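Local coordinates for protein tRNA (cytosine(38)-C(5))-methyltransferase (Schizosaccharomyces pombe, PDB 6FDF) that methylates carbon 5 of cytosine 38 in the anticodon loop of tRNA(Asp), and less strongly of tRNA(Glu), with S-adenosyl-L-methionine as methyl donor, at residues D62-L66 with Q103-I108; L16-I20 with C38-I42; K77-P83 with P119-E125. All blocks are in the same frame, centred on the assembly; numbering follows the deposited sequence.

Contact 1 (D62-L66 with Q103-I108). With SAH (S-adenosyl-L-homocysteine), chain E.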
loop_
_atom_site.group_PDB
_atom_site.type_symbol
_atom_site.label_atom_id
_atom_site.label_comp_id
_atom_site.label_asym_id
_atom_site.label_seq_id
_atom_site.Cartn_x
_atom_site.Cartn_y
_atom_site.Cartn_z
ATOM N N ASP A 62 2.790 -7.674 18.466
ATOM C CA ASP A 62 1.355 -7.640 18.200
ATOM C C ASP A 62 0.828 -6.272 18.617
ATOM O O ASP A 62 0.817 -5.941 19.808
ATOM C CB ASP A 62 0.659 -8.770 18.957
ATOM C CG ASP A 62 -0.849 -8.790 18.751
ATOM O OD1 ASP A 62 -1.388 -7.959 17.988
ATOM O OD2 ASP A 62 -1.503 -9.654 19.373
ATOM N N ILE A 63 0.374 -5.480 17.642
ATOM C CA ILE A 63 -0.091 -4.124 17.919
ATOM C C ILE A 63 -1.261 -4.111 18.894
ATOM O O ILE A 63 -1.465 -3.123 19.607
ATOM C CB ILE A 63 -0.413 -3.438 16.572
ATOM C CG1 ILE A 63 0.901 -3.072 15.877
ATOM C CG2 ILE A 63 -1.304 -2.201 16.741
ATOM C CD1 ILE A 63 0.765 -2.672 14.428
ATOM N N SER A 64 -2.006 -5.211 18.990
ATOM C CA SER A 64 -3.091 -5.271 19.958
ATOM C C SER A 64 -2.604 -5.326 21.402
ATOM O O SER A 64 -3.416 -5.136 22.315
ATOM C CB SER A 64 -3.967 -6.487 19.685
ATOM O OG SER A 64 -3.314 -7.663 20.135
ATOM N N THR A 65 -1.311 -5.563 21.636
ATOM C CA THR A 65 -0.764 -5.600 22.985
ATOM C C THR A 65 -0.053 -4.314 23.374
ATOM O O THR A 65 0.422 -4.208 24.509
ATOM C CB THR A 65 0.201 -6.785 23.153
ATOM O OG1 THR A 65 1.416 -6.529 22.433
ATOM C CG2 THR A 65 -0.431 -8.070 22.647
ATOM N N LEU A 66 0.028 -3.338 22.468
ATOM C CA LEU A 66 0.673 -2.077 22.798
ATOM C C LEU A 66 -0.101 -1.353 23.892
ATOM O O LEU A 66 -1.333 -1.332 23.898
ATOM C CB LEU A 66 0.766 -1.196 21.549
ATOM C CG LEU A 66 1.861 -1.546 20.543
ATOM C CD1 LEU A 66 1.647 -0.767 19.243
ATOM C CD2 LEU A 66 3.227 -1.244 21.133
ATOM N N GLN A 103 -8.779 -6.094 16.315
ATOM C CA GLN A 103 -8.692 -5.693 17.706
ATOM C C GLN A 103 -7.497 -4.779 17.878
ATOM O O GLN A 103 -7.511 -3.879 18.725
ATOM C CB GLN A 103 -8.582 -6.932 18.597
ATOM C CG GLN A 103 -8.306 -6.656 20.064
ATOM C CD GLN A 103 -8.835 -7.756 20.972
ATOM O OE1 GLN A 103 -8.078 -8.608 21.441
ATOM N NE2 GLN A 103 -10.141 -7.747 21.216
ATOM N N ALA A 104 -6.436 -5.039 17.107
ATOM C CA ALA A 104 -5.255 -4.186 17.135
ATOM C C ALA A 104 -5.594 -2.742 16.779
ATOM O O ALA A 104 -5.104 -1.815 17.432
ATOM C CB ALA A 104 -4.199 -4.727 16.171
ATOM N N PHE A 105 -6.422 -2.516 15.752
ATOM C CA PHE A 105 -6.755 -1.128 15.435
ATOM C C PHE A 105 -7.598 -0.511 16.542
ATOM O O PHE A 105 -7.377 0.642 16.929
ATOM C CB PHE A 105 -7.477 -1.036 14.088
ATOM C CG PHE A 105 -7.854 0.377 13.692
ATOM C CD1 PHE A 105 -6.875 1.327 13.437
ATOM C CD2 PHE A 105 -9.188 0.744 13.569
ATOM C CE1 PHE A 105 -7.213 2.618 13.080
ATOM C CE2 PHE A 105 -9.539 2.035 13.201
ATOM C CZ PHE A 105 -8.549 2.975 12.955
ATOM N N LEU A 106 -8.532 -1.283 17.104
ATOM C CA LEU A 106 -9.347 -0.758 18.191
ATOM C C LEU A 106 -8.502 -0.545 19.439
ATOM O O LEU A 106 -8.778 0.367 20.228
ATOM C CB LEU A 106 -10.516 -1.696 18.477
ATOM C CG LEU A 106 -11.424 -1.940 17.269
ATOM C CD1 LEU A 106 -12.585 -2.863 17.622
ATOM C CD2 LEU A 106 -11.925 -0.614 16.703
ATOM N N ASN A 107 -7.454 -1.354 19.614
ATOM C CA ASN A 107 -6.538 -1.126 20.726
ATOM C C ASN A 107 -5.830 0.213 20.577
ATOM O O ASN A 107 -5.686 0.953 21.558
ATOM C CB ASN A 107 -5.524 -2.266 20.828
ATOM C CG ASN A 107 -4.571 -2.089 22.001
ATOM O OD1 ASN A 107 -4.986 -2.098 23.159
ATOM N ND2 ASN A 107 -3.284 -1.931 21.702
ATOM N N ILE A 108 -5.393 0.551 19.359
ATOM C CA ILE A 108 -4.781 1.861 19.143
ATOM C C ILE A 108 -5.754 2.957 19.557
ATOM O O ILE A 108 -5.387 3.906 20.260
ATOM C CB ILE A 108 -4.338 2.028 17.678
ATOM C CG1 ILE A 108 -3.223 1.037 17.332
ATOM C CG2 ILE A 108 -3.847 3.452 17.427
ATOM C CD1 ILE A 108 -2.940 0.949 15.841
HETATM N N SAH E . 1.820 -0.724 4.865
HETATM C CA SAH E . 2.774 -1.808 4.773
HETATM C CB SAH E . 2.083 -3.174 4.786
HETATM C CG SAH E . 0.742 -3.118 5.515
HETATM S SD SAH E . -0.238 -4.565 5.254
HETATM C C SAH E . 3.612 -1.645 3.544
HETATM O O SAH E . 3.450 -0.617 2.850
HETATM O OXT SAH E . 4.443 -2.542 3.285
HETATM C "C5'" SAH E . -0.688 -4.783 6.939
HETATM C "C4'" SAH E . 0.528 -5.272 7.727
HETATM O "O4'" SAH E . 0.172 -5.265 9.097
HETATM C "C3'" SAH E . 0.963 -6.691 7.360
HETATM O "O3'" SAH E . 2.362 -6.713 7.081
HETATM C "C2'" SAH E . 0.713 -7.505 8.633
HETATM O "O2'" SAH E . 1.761 -8.449 8.882
HETATM C "C1'" SAH E . 0.688 -6.431 9.713
HETATM N N9 SAH E . -0.212 -6.726 10.849
HETATM C C8 SAH E . -1.485 -7.166 10.796
HETATM N N7 SAH E . -1.990 -7.317 12.044
HETATM C C5 SAH E . -1.034 -6.970 12.928
HETATM C C6 SAH E . -0.908 -6.898 14.398
HETATM N N6 SAH E . -1.941 -7.240 15.199
HETATM N N1 SAH E . 0.279 -6.480 14.898
HETATM C C2 SAH E . 1.313 -6.137 14.108
HETATM N N3 SAH E . 1.267 -6.179 12.764
HETATM C C4 SAH E . 0.139 -6.589 12.129
HETATM O O HOH W 1 -3.324 -2.466 25.239
#

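Contact 2 (L16-I20 with C38-I42). With SAH (S-adenosyl-L-homocysteine), chain E.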
loop_
_atom_site.group_PDB
_atom_site.type_symbol
_atom_site.label_atom_id
_atom_site.label_comp_id
_atom_site.label_asym_id
_atom_site.label_seq_id
_atom_site.Cartn_x
_atom_site.Cartn_y
_atom_site.Cartn_z
ATOM N N LEU A 16 3.453 1.929 12.185
ATOM C CA LEU A 16 2.684 0.762 12.607
ATOM C C LEU A 16 2.179 -0.014 11.396
ATOM O O LEU A 16 1.776 0.584 10.393
ATOM C CB LEU A 16 1.499 1.197 13.468
ATOM C CG LEU A 16 1.856 1.957 14.747
ATOM C CD1 LEU A 16 0.625 2.596 15.363
ATOM C CD2 LEU A 16 2.530 1.014 15.730
ATOM N N TYR A 17 2.156 -1.347 11.516
ATOM C CA TYR A 17 1.827 -2.232 10.392
ATOM C C TYR A 17 2.775 -1.951 9.223
ATOM O O TYR A 17 2.356 -1.656 8.100
ATOM C CB TYR A 17 0.363 -2.077 9.938
ATOM C CG TYR A 17 -0.726 -2.091 11.003
ATOM C CD1 TYR A 17 -1.132 -0.915 11.632
ATOM C CD2 TYR A 17 -1.391 -3.270 11.332
ATOM C CE1 TYR A 17 -2.148 -0.918 12.577
ATOM C CE2 TYR A 17 -2.406 -3.283 12.287
ATOM C CZ TYR A 17 -2.782 -2.100 12.897
ATOM O OH TYR A 17 -3.803 -2.090 13.814
ATOM N N SER A 18 4.076 -2.039 9.516
ATOM C CA SER A 18 5.087 -1.455 8.639
ATOM C C SER A 18 5.302 -2.241 7.349
ATOM O O SER A 18 5.726 -1.655 6.346
ATOM C CB SER A 18 6.414 -1.338 9.381
ATOM O OG SER A 18 6.657 -2.484 10.178
ATOM N N GLY A 19 5.038 -3.544 7.347
ATOM C CA GLY A 19 5.231 -4.312 6.121
ATOM C C GLY A 19 6.668 -4.208 5.637
ATOM O O GLY A 19 7.617 -4.322 6.420
ATOM N N ILE A 20 6.847 -3.956 4.339
ATOM C CA ILE A 20 8.200 -3.815 3.810
ATOM C C ILE A 20 8.616 -2.347 3.797
ATOM O O ILE A 20 9.633 -1.987 3.196
ATOM C CB ILE A 20 8.332 -4.436 2.408
ATOM C CG1 ILE A 20 7.399 -3.733 1.417
ATOM C CG2 ILE A 20 8.062 -5.934 2.453
ATOM C CD1 ILE A 20 7.540 -4.234 -0.010
ATOM N N CYS A 38 10.562 3.348 15.445
ATOM C CA CYS A 38 10.251 1.929 15.455
ATOM C C CYS A 38 9.289 1.653 14.313
ATOM O O CYS A 38 8.428 2.482 14.005
ATOM C CB CYS A 38 9.624 1.485 16.784
ATOM S SG CYS A 38 9.592 -0.319 17.028
ATOM N N ALA A 39 9.450 0.491 13.696
ATOM C CA ALA A 39 8.503 -0.046 12.731
ATOM C C ALA A 39 7.984 -1.351 13.312
ATOM O O ALA A 39 8.778 -2.188 13.748
ATOM C CB ALA A 39 9.168 -0.268 11.373
ATOM N N ILE A 40 6.666 -1.509 13.375
ATOM C CA ILE A 40 6.074 -2.652 14.067
ATOM C C ILE A 40 5.280 -3.487 13.077
ATOM O O ILE A 40 4.374 -2.974 12.407
ATOM C CB ILE A 40 5.182 -2.205 15.233
ATOM C CG1 ILE A 40 6.010 -1.421 16.253
ATOM C CG2 ILE A 40 4.550 -3.414 15.897
ATOM C CD1 ILE A 40 5.240 -1.031 17.492
ATOM N N ASP A 41 5.606 -4.776 13.003
ATOM C CA ASP A 41 4.854 -5.717 12.187
ATOM C C ASP A 41 5.014 -7.099 12.801
ATOM O O ASP A 41 6.072 -7.439 13.337
ATOM C CB ASP A 41 5.323 -5.701 10.723
ATOM C CG ASP A 41 4.279 -6.255 9.763
ATOM O OD1 ASP A 41 3.926 -7.448 9.887
ATOM O OD2 ASP A 41 3.809 -5.491 8.889
ATOM N N ILE A 42 3.950 -7.896 12.706
ATOM C CA ILE A 42 3.954 -9.247 13.259
ATOM C C ILE A 42 4.544 -10.264 12.291
ATOM O O ILE A 42 4.874 -11.386 12.706
ATOM C CB ILE A 42 2.514 -9.620 13.666
ATOM C CG1 ILE A 42 2.501 -10.781 14.658
ATOM C CG2 ILE A 42 1.669 -9.931 12.429
ATOM C CD1 ILE A 42 1.115 -11.118 15.161
HETATM N N SAH E . 1.820 -0.724 4.865
HETATM C CA SAH E . 2.774 -1.808 4.773
HETATM C CB SAH E . 2.083 -3.174 4.786
HETATM C CG SAH E . 0.742 -3.118 5.515
HETATM S SD SAH E . -0.238 -4.565 5.254
HETATM C C SAH E . 3.612 -1.645 3.544
HETATM O O SAH E . 3.450 -0.617 2.850
HETATM O OXT SAH E . 4.443 -2.542 3.285
HETATM C "C5'" SAH E . -0.688 -4.783 6.939
HETATM C "C4'" SAH E . 0.528 -5.272 7.727
HETATM O "O4'" SAH E . 0.172 -5.265 9.097
HETATM C "C3'" SAH E . 0.963 -6.691 7.360
HETATM O "O3'" SAH E . 2.362 -6.713 7.081
HETATM C "C2'" SAH E . 0.713 -7.505 8.633
HETATM O "O2'" SAH E . 1.761 -8.449 8.882
HETATM C "C1'" SAH E . 0.688 -6.431 9.713
HETATM N N9 SAH E . -0.212 -6.726 10.849
HETATM C C8 SAH E . -1.485 -7.166 10.796
HETATM N N7 SAH E . -1.990 -7.317 12.044
HETATM C C5 SAH E . -1.034 -6.970 12.928
HETATM C C6 SAH E . -0.908 -6.898 14.398
HETATM N N6 SAH E . -1.941 -7.240 15.199
HETATM N N1 SAH E . 0.279 -6.480 14.898
HETATM C C2 SAH E . 1.313 -6.137 14.108
HETATM N N3 SAH E . 1.267 -6.179 12.764
HETATM C C4 SAH E . 0.139 -6.589 12.129
#

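Contact 3 (K77-P83 with P119-E125)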
loop_
_atom_site.group_PDB
_atom_site.type_symbol
_atom_site.label_atom_id
_atom_site.label_comp_id
_atom_site.label_asym_id
_atom_site.label_seq_id
_atom_site.Cartn_x
_atom_site.Cartn_y
_atom_site.Cartn_z
ATOM N N LYS A 77 5.885 11.957 17.092
ATOM C CA LYS A 77 4.987 13.046 16.746
ATOM C C LYS A 77 4.152 12.747 15.509
ATOM O O LYS A 77 3.101 13.371 15.315
ATOM C CB LYS A 77 5.813 14.320 16.549
ATOM C CG LYS A 77 5.016 15.586 16.317
ATOM C CD LYS A 77 5.939 16.803 16.297
ATOM C CE LYS A 77 6.108 17.422 17.684
ATOM N NZ LYS A 77 6.538 16.455 18.731
ATOM N N LEU A 78 4.595 11.814 14.670
ATOM C CA LEU A 78 3.801 11.299 13.562
ATOM C C LEU A 78 3.629 9.800 13.755
ATOM O O LEU A 78 4.612 9.089 13.983
ATOM C CB LEU A 78 4.470 11.577 12.207
ATOM C CG LEU A 78 3.898 10.785 11.022
ATOM C CD1 LEU A 78 2.454 11.201 10.731
ATOM C CD2 LEU A 78 4.755 10.945 9.771
ATOM N N TRP A 79 2.388 9.327 13.704
ATOM C CA TRP A 79 2.104 7.899 13.626
ATOM C C TRP A 79 1.528 7.602 12.250
ATOM O O TRP A 79 0.596 8.284 11.816
ATOM C CB TRP A 79 1.080 7.446 14.669
ATOM C CG TRP A 79 1.444 7.606 16.109
ATOM C CD1 TRP A 79 2.591 8.137 16.629
ATOM C CD2 TRP A 79 0.630 7.238 17.220
ATOM N NE1 TRP A 79 2.539 8.111 18.008
ATOM C CE2 TRP A 79 1.342 7.563 18.391
ATOM C CE3 TRP A 79 -0.631 6.651 17.339
ATOM C CZ2 TRP A 79 0.827 7.331 19.662
ATOM C CZ3 TRP A 79 -1.141 6.418 18.602
ATOM C CH2 TRP A 79 -0.416 6.763 19.747
ATOM N N THR A 80 2.082 6.604 11.566
ATOM C CA THR A 80 1.491 6.106 10.328
ATOM C C THR A 80 0.940 4.707 10.580
ATOM O O THR A 80 1.469 3.955 11.407
ATOM C CB THR A 80 2.506 6.079 9.175
ATOM O OG1 THR A 80 3.514 5.083 9.424
ATOM C CG2 THR A 80 3.154 7.450 8.985
ATOM N N MET A 81 -0.120 4.345 9.862
ATOM C CA MET A 81 -0.669 3.010 10.053
ATOM C C MET A 81 -1.452 2.587 8.822
ATOM O O MET A 81 -2.134 3.404 8.197
ATOM C CB MET A 81 -1.563 2.943 11.302
ATOM C CG MET A 81 -2.674 3.975 11.339
ATOM S SD MET A 81 -3.518 4.025 12.937
ATOM C CE MET A 81 -2.439 5.101 13.866
ATOM N N SER A 82 -1.340 1.300 8.491
ATOM C CA SER A 82 -2.149 0.661 7.453
ATOM C C SER A 82 -2.803 -0.539 8.125
ATOM O O SER A 82 -2.364 -1.687 7.956
ATOM C CB SER A 82 -1.304 0.269 6.238
ATOM O OG SER A 82 -2.133 -0.129 5.153
ATOM N N PRO A 83 -3.844 -0.309 8.922
ATOM C CA PRO A 83 -4.341 -1.368 9.804
ATOM C C PRO A 83 -5.097 -2.448 9.046
ATOM O O PRO A 83 -5.492 -2.288 7.890
ATOM C CB PRO A 83 -5.266 -0.622 10.774
ATOM C CG PRO A 83 -5.681 0.612 10.022
ATOM C CD PRO A 83 -4.476 0.993 9.206
ATOM N N PRO A 119 0.181 12.344 19.458
ATOM C CA PRO A 119 0.919 12.669 18.234
ATOM C C PRO A 119 0.251 13.838 17.529
ATOM O O PRO A 119 -0.974 13.961 17.510
ATOM C CB PRO A 119 0.833 11.381 17.406
ATOM C CG PRO A 119 -0.367 10.659 17.941
ATOM C CD PRO A 119 -0.420 11.000 19.407
ATOM N N GLU A 120 1.069 14.719 16.966
ATOM C CA GLU A 120 0.511 15.875 16.288
ATOM C C GLU A 120 -0.020 15.529 14.906
ATOM O O GLU A 120 -0.830 16.285 14.361
ATOM C CB GLU A 120 1.559 16.986 16.217
ATOM C CG GLU A 120 1.872 17.570 17.590
ATOM C CD GLU A 120 2.927 18.659 17.558
ATOM O OE1 GLU A 120 3.453 18.958 16.468
ATOM O OE2 GLU A 120 3.232 19.217 18.634
ATOM N N TYR A 121 0.428 14.417 14.325
ATOM C CA TYR A 121 0.006 14.021 12.988
ATOM C C TYR A 121 -0.227 12.520 12.949
ATOM O O TYR A 121 0.561 11.749 13.501
ATOM C CB TYR A 121 1.053 14.406 11.933
ATOM C CG TYR A 121 1.393 15.877 11.956
ATOM C CD1 TYR A 121 2.348 16.377 12.835
ATOM C CD2 TYR A 121 0.729 16.771 11.132
ATOM C CE1 TYR A 121 2.642 17.732 12.871
ATOM C CE2 TYR A 121 1.016 18.119 11.163
ATOM C CZ TYR A 121 1.974 18.591 12.029
ATOM O OH TYR A 121 2.256 19.936 12.061
ATOM N N ILE A 122 -1.295 12.110 12.269
ATOM C CA ILE A 122 -1.616 10.699 12.078
ATOM C C ILE A 122 -2.010 10.497 10.622
ATOM O O ILE A 122 -2.783 11.285 10.072
ATOM C CB ILE A 122 -2.753 10.231 13.006
ATOM C CG1 ILE A 122 -2.391 10.490 14.468
ATOM C CG2 ILE A 122 -3.060 8.760 12.774
ATOM C CD1 ILE A 122 -3.529 10.200 15.422
ATOM N N LEU A 123 -1.471 9.447 10.000
ATOM C CA LEU A 123 -1.817 9.057 8.638
ATOM C C LEU A 123 -2.337 7.630 8.678
ATOM O O LEU A 123 -1.645 6.734 9.167
ATOM C CB LEU A 123 -0.603 9.152 7.713
ATOM C CG LEU A 123 -0.835 8.607 6.305
ATOM C CD1 LEU A 123 -1.869 9.441 5.619
ATOM C CD2 LEU A 123 0.468 8.600 5.511
ATOM N N ILE A 124 -3.552 7.422 8.173
ATOM C CA ILE A 124 -4.197 6.115 8.142
ATOM C C ILE A 124 -4.479 5.761 6.689
ATOM O O ILE A 124 -5.001 6.592 5.941
ATOM C CB ILE A 124 -5.502 6.113 8.959
ATOM C CG1 ILE A 124 -5.246 6.650 10.371
ATOM C CG2 ILE A 124 -6.076 4.697 9.052
ATOM C CD1 ILE A 124 -6.508 6.786 11.191
ATOM N N GLU A 125 -4.146 4.535 6.296
ATOM C CA GLU A 125 -4.441 4.037 4.957
ATOM C C GLU A 125 -5.242 2.745 5.073
ATOM O O GLU A 125 -4.987 1.928 5.960
ATOM C CB GLU A 125 -3.147 3.800 4.163
ATOM C CG GLU A 125 -3.368 3.492 2.691
ATOM C CD GLU A 125 -3.285 2.011 2.368
ATOM O OE1 GLU A 125 -3.208 1.191 3.303
ATOM O OE2 GLU A 125 -3.278 1.675 1.166
#

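Contact 1 (D62-L66 with Q103-I108)
S64 and A104 bring the two backbones together, their CA atoms 3.7 Å apart, where the 3-10 turn 63-65 rests on the first turn of helix 103-111. So close an approach suits the small side chains of S64 and A104: S64 CB lies against the backbone of A104, and A104 CB reaches back to S64 N. One helical turn on, N107 uses its amide to hold the loop. With CG anti to the backbone N (chi1 -178°), ND2 reaches L66 O at 3.0 Å in a nearly straight bond (173°) lying in the amide plane and on a carbonyl lone pair. The same nitrogen gives a weak, bent bond to I63 O, and a water bridges N107 OD1 and L66 O.

The turn forms the adenine end of the cofactor pocket in this class I, Rossmann-like methyltransferase. I63 N donates to SAH N1 at 2.9 Å, while SAH N6 donates to D62 OD1, so the base is read along its Watson-Crick edge. D62 also shapes the turn: S64 N meets OD1 from above the carboxylate plane, closing an Asx turn, and S64 OG donates to OD2 at 2.8 Å. Were D62 replaced by an alanine, SAH N6 would probably lose its acceptor, and S64 N and OG the carboxylate that braces the turn. I63 CG1 and CD1 lie against the adenine at C2 and N1, while its CG2 branch packs on I108 CD1 at 3.7 Å. A104 CB lies 3.5 Å from SAH N6.

Contact 2 (L16-I20 with C38-I42)
L16 and I40 form a parallel bridge at the C-terminal end of strand 11-16, and beyond it the two segments stay joined by polar contacts. One backbone bond is clear: S18 N donates to I40 O at 3.1 Å.

The side-chain bonds centre on the D41 carboxylate. CG stands anti to the backbone N (chi1 -159°), which sets the carboxylate between G19 N and the ribose. OD2 accepts from G19 N at 2.8 Å on its anti side, somewhat out of the carboxylate plane. OD2 also takes the ribose hydroxyl O3' of SAH, while OD1 takes O2' at 2.6 Å and the backbone N of N43. Each carboxylate oxygen thus has two donors, which should fix the rotation of the group and hold the ribose by both hydroxyls.

Apolar contacts are fewer. L16 CD2 and I40 CD1 meet at 3.8 Å, the side chains lying side by side. A39 CB meets S18 CB, and both residues touch Y50 of helix 44-54.

The remaining contacts are with the ligand. The Y17 ring lies along the cofactor, with SAH O4' near its plane at the edge, 3.4 Å from CD2. At the amino-acid end, I20 N donates to SAH OXT. A CB on G19 would run into that same oxygen, and the residue's positive phi also suits glycine. A glycine-containing loop after the first strand, paired with an acidic residue in the C-terminal part of the second that grips the ribose diol, is the classic cofactor site of Rossmann-like methyltransferases.

Contact 3 (K77-P83 with P119-E125)
P119 meets W79 just before its strand begins: CG sits over the face of the five-membered ring, 3.6 Å from its centroid and only 15° off the normal, a clear CH-pi contact. W79 also stacks on F71 of helix 68-74. E120 runs alongside K77, its OE1 3.3 Å from the lysine CD, but the charges stay apart, with NZ 4.3 Å from OE2.

From Y121 the strands run parallel, their axes 7° apart. Y121 N donates to K77 O and Y121 O accepts from W79 N, so that the residue grips two neighbours of L78, whose CD1 lies 3.7 Å from Y121 CB. I122 points to the opposite face, the one occupied by W79 and M81, and its CG2 receives M81 CE. L123 returns to the L78 side and repeats the paired bonding, its N giving to W79 O and its O taking M81 N; its side chain is covered by helix 318-328. I124 CG1 packs on M81 CG at 3.8 Å, the side chains parallel, while its CG2 touches P83 CD.

The strand continues past E125, whose N bonds to M81 O and whose OE1 accepts from S82 OG at 2.5 Å, nearly in line with the C-O bond. The serine oxygen reaches it with OG anti to the backbone N (chi1 -170°), a short link beside the bound SAH. These are the adjacent parallel strands of a beta-alpha-beta crossover, with helix 103-111 between them. By sequence, E125 probably corresponds to the glutamate of the C5-methyltransferase ENV motif, near C85, the predicted catalytic cysteine.

From the N terminus, contact 2 closes first, joining the loop after strand 11-16 to strand 34-41 across helix 22-29. Only then does contact 1 open, at the loop after strand 58-60, and contact 3 begins on strand 78-81 before contact 1 closes at helix 103-111; contact 3 closes last, at strand 121-127. Contacts 1 and 3 therefore cross: the helix belongs to the crossover whose strands contact 3 pairs, and F105 and I108 pack on P83, M81 and W79. A probable hydrogen bond from L16 N to T80 O joins the strand pairs of contacts 2 and 3 in one sheet. Contact 1 holds the adenine, contact 2 the ribose and the amino-acid end of the same SAH.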